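Local coordinates for protein sugar-phosphate aldolase (Thermotoga maritima, PDB 1PVT) that belongs to the AraD-like class II aldolase and adducin family and is probably a sugar-phosphate aldolase, at residues A[124-134]-A[210-221]. Numbering follows the deposited sequence.
Sequences VHTHPLNLLTL and VEILEKAAEILL
A bend at chi2 (-45°) brings the carboxylate of Glu214 to the first turn of helix 129-134, while Asn130, with CG anti to its carbonyl carbon, lowers its amide onto helix 203-224 to meet it. The pair illustrates how a buried acid can grip the N-terminal end of a helix, here in the AraD-like fold of class II aldolases, where strand 122-126 of the central sheet runs through Pro128, the N-cap residue, into the short helix. Glu214 OE2 takes two N-H groups from one residue, both on its syn side but tilted out of the carboxylate plane, the backbone N more so than ND2: Asn130 ND2 at 2.9 Å, with a fairly straight N-H...O angle of 158°, and the longer bond from Asn130 N at 3.3 Å. Amide and carboxylate are nearly coplanar, which suits the ND2 bond. Glu214 OE1 receives a weak bond from Leu131 N at 2.9 Å. With N-H groups of the first turn on both oxygens, the helix end would be expected to favour the charged form of this buried acid. Pro128 CB lies against CG and CD of the same side chain, the two groups crossing at an angle.

Asn130 is also a knob in a hole formed by Glu214, Ala217, Glu218 and Leu221, where the axes of helix 129-134 and segment 210-221 approach to 8.1 Å and cross at 53°. Apolar groups extend the interface in both directions. On the strand side, Val210 spreads its two methyls, CG2 against Val124 CG1, and CG1 against Thr126 CG2 and Pro128 CG; farther along the helices, Leu134 packs on Leu220 and Leu221. Met147 of helix 144-147 touches Leu131, Leu134, Ala217 and Leu220, from both helices. At the margin, Thr133 CG2 rests 3.5 Å from Leu221 CD2, while Thr133 OG1 bonds back to Leu129 O.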
ATOM      1  N   VAL A 124      -2.173  -0.486   0.323  1.00 44.39           N
ATOM      2  CA  VAL A 124      -1.703  -1.819  -0.019  1.00 42.63           C
ATOM      3  C   VAL A 124      -0.486  -1.669  -0.907  1.00 42.54           C
ATOM      4  O   VAL A 124      -0.567  -1.021  -1.948  1.00 42.46           O
ATOM      5  CB  VAL A 124      -2.782  -2.620  -0.811  1.00 41.84           C
ATOM      6  CG1 VAL A 124      -2.214  -3.928  -1.281  1.00 40.84           C
ATOM      7  CG2 VAL A 124      -3.992  -2.886   0.044  1.00 40.28           C
ATOM      8  N   HIS A 125       0.639  -2.248  -0.492  1.00 43.05           N
ATOM      9  CA  HIS A 125       1.869  -2.204  -1.285  1.00 43.90           C
ATOM     10  C   HIS A 125       2.313  -3.629  -1.653  1.00 45.44           C
ATOM     11  O   HIS A 125       2.550  -4.467  -0.771  1.00 44.59           O
ATOM     12  CB  HIS A 125       3.000  -1.513  -0.519  1.00 42.47           C
ATOM     13  CG  HIS A 125       4.341  -1.662  -1.173  1.00 42.13           C
ATOM     14  ND1 HIS A 125       5.398  -2.306  -0.566  1.00 41.56           N
ATOM     15  CD2 HIS A 125       4.781  -1.290  -2.399  1.00 41.36           C
ATOM     16  CE1 HIS A 125       6.431  -2.324  -1.390  1.00 41.51           C
ATOM     17  NE2 HIS A 125       6.083  -1.715  -2.509  1.00 41.40           N
ATOM     18  N   THR A 126       2.433  -3.899  -2.951  1.00 46.78           N
ATOM     19  CA  THR A 126       2.825  -5.227  -3.402  1.00 47.43           C
ATOM     20  C   THR A 126       3.603  -5.135  -4.716  1.00 48.51           C
ATOM     21  O   THR A 126       3.751  -4.049  -5.273  1.00 48.06           O
ATOM     22  CB  THR A 126       1.563  -6.123  -3.552  1.00 47.20           C
ATOM     23  OG1 THR A 126       1.948  -7.503  -3.587  1.00 48.25           O
ATOM     24  CG2 THR A 126       0.790  -5.760  -4.808  1.00 44.73           C
ATOM     25  N   HIS A 127       4.109  -6.269  -5.196  1.00 50.73           N
ATOM     26  CA  HIS A 127       4.895  -6.311  -6.431  1.00 52.83           C
ATOM     27  C   HIS A 127       4.257  -7.158  -7.515  1.00 52.27           C
ATOM     28  O   HIS A 127       4.648  -8.299  -7.740  1.00 52.16           O
ATOM     29  CB  HIS A 127       6.294  -6.860  -6.147  1.00 55.87           C
ATOM     30  CG  HIS A 127       7.016  -6.112  -5.078  1.00 59.31           C
ATOM     31  ND1 HIS A 127       6.939  -6.462  -3.748  1.00 61.25           N
ATOM     32  CD2 HIS A 127       7.744  -4.970  -5.127  1.00 60.84           C
ATOM     33  CE1 HIS A 127       7.585  -5.564  -3.022  1.00 62.69           C
ATOM     34  NE2 HIS A 127       8.081  -4.647  -3.835  1.00 61.85           N
ATOM     35  N   PRO A 128       3.266  -6.607  -8.213  1.00 51.62           N
ATOM     36  CA  PRO A 128       2.604  -7.361  -9.269  1.00 51.42           C
ATOM     37  C   PRO A 128       3.591  -7.705 -10.370  1.00 51.62           C
ATOM     38  O   PRO A 128       4.322  -6.838 -10.847  1.00 51.82           O
ATOM     39  CB  PRO A 128       1.532  -6.398  -9.752  1.00 51.75           C
ATOM     40  CG  PRO A 128       1.224  -5.607  -8.541  1.00 51.16           C
ATOM     41  CD  PRO A 128       2.600  -5.316  -8.009  1.00 51.95           C
ATOM     42  N   LEU A 129       3.596  -8.974 -10.762  1.00 51.16           N
ATOM     43  CA  LEU A 129       4.467  -9.488 -11.809  1.00 50.19           C
ATOM     44  C   LEU A 129       4.464  -8.674 -13.109  1.00 49.95           C
ATOM     45  O   LEU A 129       5.510  -8.273 -13.608  1.00 49.34           O
ATOM     46  CB  LEU A 129       4.058 -10.923 -12.116  1.00 50.55           C
ATOM     47  CG  LEU A 129       4.279 -11.395 -13.548  1.00 51.27           C
ATOM     48  CD1 LEU A 129       5.759 -11.517 -13.805  1.00 51.66           C
ATOM     49  CD2 LEU A 129       3.592 -12.728 -13.769  1.00 51.77           C
ATOM     50  N   ASN A 130       3.286  -8.442 -13.666  1.00 49.49           N
ATOM     51  CA  ASN A 130       3.194  -7.704 -14.911  1.00 49.94           C
ATOM     52  C   ASN A 130       3.583  -6.251 -14.804  1.00 50.46           C
ATOM     53  O   ASN A 130       4.257  -5.724 -15.679  1.00 50.62           O
ATOM     54  CB  ASN A 130       1.785  -7.814 -15.471  1.00 51.59           C
ATOM     55  CG  ASN A 130       1.520  -9.162 -16.095  1.00 52.31           C
ATOM     56  OD1 ASN A 130       1.923  -9.420 -17.223  1.00 53.66           O
ATOM     57  ND2 ASN A 130       0.856 -10.038 -15.357  1.00 53.65           N
ATOM     58  N   LEU A 131       3.147  -5.591 -13.739  1.00 51.75           N
ATOM     59  CA  LEU A 131       3.479  -4.184 -13.546  1.00 51.59           C
ATOM     60  C   LEU A 131       4.979  -4.108 -13.329  1.00 51.30           C
ATOM     61  O   LEU A 131       5.638  -3.132 -13.693  1.00 51.40           O
ATOM     62  CB  LEU A 131       2.746  -3.634 -12.329  1.00 51.44           C
ATOM     63  CG  LEU A 131       2.062  -2.293 -12.573  1.00 51.66           C
ATOM     64  CD1 LEU A 131       1.386  -2.284 -13.939  1.00 51.76           C
ATOM     65  CD2 LEU A 131       1.036  -2.067 -11.472  1.00 53.43           C
ATOM     66  N   LEU A 132       5.507  -5.166 -12.734  1.00 50.51           N
ATOM     67  CA  LEU A 132       6.923  -5.264 -12.478  1.00 50.84           C
ATOM     68  C   LEU A 132       7.583  -5.381 -13.833  1.00 51.59           C
ATOM     69  O   LEU A 132       8.396  -4.552 -14.208  1.00 52.52           O
ATOM     70  CB  LEU A 132       7.199  -6.509 -11.654  1.00 50.42           C
ATOM     71  CG  LEU A 132       8.124  -6.357 -10.461  1.00 50.59           C
ATOM     72  CD1 LEU A 132       7.787  -5.089  -9.669  1.00 51.87           C
ATOM     73  CD2 LEU A 132       7.968  -7.601  -9.611  1.00 50.32           C
ATOM     74  N   THR A 133       7.211  -6.416 -14.569  1.00 53.28           N
ATOM     75  CA  THR A 133       7.759  -6.646 -15.893  1.00 55.81           C
ATOM     76  C   THR A 133       7.758  -5.366 -16.698  1.00 58.17           C
ATOM     77  O   THR A 133       8.769  -4.972 -17.265  1.00 57.60           O
ATOM     78  CB  THR A 133       6.922  -7.646 -16.666  1.00 55.53           C
ATOM     79  OG1 THR A 133       6.816  -8.853 -15.915  1.00 56.74           O
ATOM     80  CG2 THR A 133       7.557  -7.938 -18.003  1.00 55.11           C
ATOM     81  N   LEU A 134       6.598  -4.725 -16.743  1.00 62.19           N
ATOM     82  CA  LEU A 134       6.411  -3.487 -17.488  1.00 66.02           C
ATOM     83  C   LEU A 134       7.377  -2.371 -17.111  1.00 68.36           C
ATOM     84  O   LEU A 134       7.853  -1.644 -17.979  1.00 68.18           O
ATOM     85  CB  LEU A 134       4.956  -3.024 -17.330  1.00 66.85           C
ATOM     86  CG  LEU A 134       4.476  -1.645 -17.802  1.00 67.44           C
ATOM     87  CD1 LEU A 134       4.683  -0.620 -16.702  1.00 67.31           C
ATOM     88  CD2 LEU A 134       5.185  -1.252 -19.082  1.00 68.40           C
ATOM     89  N   VAL A 210      -5.147  -2.536  -7.260  1.00 41.74           N
ATOM     90  CA  VAL A 210      -3.956  -3.291  -7.605  1.00 40.07           C
ATOM     91  C   VAL A 210      -4.370  -4.216  -8.735  1.00 41.79           C
ATOM     92  O   VAL A 210      -3.805  -4.170  -9.825  1.00 41.71           O
ATOM     93  CB  VAL A 210      -3.476  -4.140  -6.441  1.00 38.14           C
ATOM     94  CG1 VAL A 210      -2.368  -5.049  -6.898  1.00 38.45           C
ATOM     95  CG2 VAL A 210      -2.992  -3.252  -5.334  1.00 36.82           C
ATOM     96  N   GLU A 211      -5.375  -5.048  -8.472  1.00 43.61           N
ATOM     97  CA  GLU A 211      -5.892  -5.986  -9.467  1.00 43.70           C
ATOM     98  C   GLU A 211      -6.028  -5.313 -10.818  1.00 43.45           C
ATOM     99  O   GLU A 211      -5.412  -5.724 -11.800  1.00 43.82           O
ATOM    100  CB  GLU A 211      -7.257  -6.504  -9.049  1.00 43.73           C
ATOM    101  CG  GLU A 211      -7.222  -7.805  -8.331  1.00 47.11           C
ATOM    102  CD  GLU A 211      -8.599  -8.407  -8.218  1.00 51.16           C
ATOM    103  OE1 GLU A 211      -8.699  -9.603  -7.867  1.00 53.95           O
ATOM    104  OE2 GLU A 211      -9.588  -7.683  -8.478  1.00 51.85           O
ATOM    105  N   ILE A 212      -6.845  -4.267 -10.858  1.00 44.44           N
ATOM    106  CA  ILE A 212      -7.086  -3.521 -12.087  1.00 44.49           C
ATOM    107  C   ILE A 212      -5.793  -3.029 -12.741  1.00 44.45           C
ATOM    108  O   ILE A 212      -5.587  -3.254 -13.930  1.00 45.44           O
ATOM    109  CB  ILE A 212      -8.078  -2.352 -11.827  1.00 44.52           C
ATOM    110  CG1 ILE A 212      -9.453  -2.946 -11.505  1.00 45.26           C
ATOM    111  CG2 ILE A 212      -8.186  -1.447 -13.043  1.00 41.91           C
ATOM    112  CD1 ILE A 212     -10.476  -1.950 -11.064  1.00 47.50           C
ATOM    113  N   LEU A 213      -4.917  -2.376 -11.987  1.00 44.08           N
ATOM    114  CA  LEU A 213      -3.666  -1.930 -12.575  1.00 44.76           C
ATOM    115  C   LEU A 213      -2.950  -3.112 -13.206  1.00 45.66           C
ATOM    116  O   LEU A 213      -2.456  -3.032 -14.331  1.00 45.46           O
ATOM    117  CB  LEU A 213      -2.763  -1.301 -11.523  1.00 45.26           C
ATOM    118  CG  LEU A 213      -3.076   0.160 -11.209  1.00 47.43           C
ATOM    119  CD1 LEU A 213      -1.940   0.741 -10.377  1.00 47.35           C
ATOM    120  CD2 LEU A 213      -3.233   0.959 -12.508  1.00 47.04           C
ATOM    121  N   GLU A 214      -2.900  -4.218 -12.474  1.00 45.72           N
ATOM    122  CA  GLU A 214      -2.247  -5.421 -12.970  1.00 45.70           C
ATOM    123  C   GLU A 214      -2.857  -5.868 -14.289  1.00 44.42           C
ATOM    124  O   GLU A 214      -2.152  -6.119 -15.268  1.00 44.31           O
ATOM    125  CB  GLU A 214      -2.405  -6.560 -11.970  1.00 47.85           C
ATOM    126  CG  GLU A 214      -1.109  -7.178 -11.484  1.00 50.17           C
ATOM    127  CD  GLU A 214      -0.116  -7.438 -12.592  1.00 51.51           C
ATOM    128  OE1 GLU A 214       0.453  -6.459 -13.122  1.00 53.28           O
ATOM    129  OE2 GLU A 214       0.098  -8.621 -12.930  1.00 53.11           O
ATOM    130  N   LYS A 215      -4.180  -5.976 -14.301  1.00 43.46           N
ATOM    131  CA  LYS A 215      -4.880  -6.421 -15.487  1.00 43.09           C
ATOM    132  C   LYS A 215      -4.496  -5.564 -16.667  1.00 42.74           C
ATOM    133  O   LYS A 215      -4.170  -6.085 -17.728  1.00 44.09           O
ATOM    134  CB  LYS A 215      -6.387  -6.378 -15.262  1.00 43.26           C
ATOM    135  CG  LYS A 215      -7.125  -7.351 -16.138  1.00 45.48           C
ATOM    136  CD  LYS A 215      -8.451  -7.760 -15.517  1.00 50.12           C
ATOM    137  CE  LYS A 215      -9.143  -8.891 -16.305  1.00 51.49           C
ATOM    138  NZ  LYS A 215     -10.315  -9.487 -15.563  1.00 52.02           N
ATOM    139  N   ALA A 216      -4.507  -4.249 -16.483  1.00 41.80           N
ATOM    140  CA  ALA A 216      -4.153  -3.346 -17.569  1.00 40.58           C
ATOM    141  C   ALA A 216      -2.732  -3.585 -18.011  1.00 39.52           C
ATOM    142  O   ALA A 216      -2.438  -3.582 -19.196  1.00 39.68           O
ATOM    143  CB  ALA A 216      -4.309  -1.924 -17.136  1.00 41.67           C
ATOM    144  N   ALA A 217      -1.843  -3.788 -17.053  1.00 38.84           N
ATOM    145  CA  ALA A 217      -0.453  -4.023 -17.388  1.00 39.62           C
ATOM    146  C   ALA A 217      -0.380  -5.296 -18.187  1.00 41.08           C
ATOM    147  O   ALA A 217       0.271  -5.358 -19.227  1.00 41.91           O
ATOM    148  CB  ALA A 217       0.368  -4.163 -16.136  1.00 39.18           C
ATOM    149  N   GLU A 218      -1.070  -6.317 -17.698  1.00 42.23           N
ATOM    150  CA  GLU A 218      -1.065  -7.609 -18.353  1.00 43.77           C
ATOM    151  C   GLU A 218      -1.604  -7.549 -19.772  1.00 44.67           C
ATOM    152  O   GLU A 218      -1.052  -8.181 -20.679  1.00 44.57           O
ATOM    153  CB  GLU A 218      -1.867  -8.608 -17.537  1.00 45.33           C
ATOM    154  CG  GLU A 218      -1.681 -10.019 -18.021  1.00 48.59           C
ATOM    155  CD  GLU A 218      -2.034 -11.027 -16.961  1.00 52.42           C
ATOM    156  OE1 GLU A 218      -2.459 -10.596 -15.859  1.00 54.22           O
ATOM    157  OE2 GLU A 218      -1.879 -12.242 -17.229  1.00 54.43           O
ATOM    158  N   ILE A 219      -2.680  -6.795 -19.968  1.00 45.46           N
ATOM    159  CA  ILE A 219      -3.265  -6.646 -21.294  1.00 45.83           C
ATOM    160  C   ILE A 219      -2.282  -5.913 -22.207  1.00 46.98           C
ATOM    161  O   ILE A 219      -2.086  -6.291 -23.356  1.00 46.62           O
ATOM    162  CB  ILE A 219      -4.577  -5.839 -21.240  1.00 45.60           C
ATOM    163  CG1 ILE A 219      -5.611  -6.573 -20.396  1.00 45.86           C
ATOM    164  CG2 ILE A 219      -5.130  -5.646 -22.637  1.00 47.24           C
ATOM    165  CD1 ILE A 219      -6.921  -5.823 -20.246  1.00 46.15           C
ATOM    166  N   LEU A 220      -1.664  -4.854 -21.690  1.00 48.45           N
ATOM    167  CA  LEU A 220      -0.703  -4.085 -22.470  1.00 48.92           C
ATOM    168  C   LEU A 220       0.387  -5.013 -22.960  1.00 50.41           C
ATOM    169  O   LEU A 220       0.672  -5.097 -24.156  1.00 51.43           O
ATOM    170  CB  LEU A 220      -0.067  -2.998 -21.610  1.00 49.53           C
ATOM    171  CG  LEU A 220       0.970  -2.142 -22.333  1.00 50.02           C
ATOM    172  CD1 LEU A 220       0.263  -1.237 -23.317  1.00 52.27           C
ATOM    173  CD2 LEU A 220       1.745  -1.311 -21.344  1.00 49.91           C
ATOM    174  N   LEU A 221       0.988  -5.722 -22.013  1.00 51.26           N
ATOM    175  CA  LEU A 221       2.063  -6.639 -22.320  1.00 51.98           C
ATOM    176  C   LEU A 221       1.721  -7.712 -23.328  1.00 52.06           C
ATOM    177  O   LEU A 221       2.554  -8.076 -24.142  1.00 53.16           O
ATOM    178  CB  LEU A 221       2.584  -7.273 -21.040  1.00 53.04           C
ATOM    179  CG  LEU A 221       3.994  -6.779 -20.714  1.00 55.45           C
ATOM    180  CD1 LEU A 221       4.038  -5.258 -20.672  1.00 55.16           C
ATOM    181  CD2 LEU A 221       4.423  -7.360 -19.387  1.00 57.34           C
TER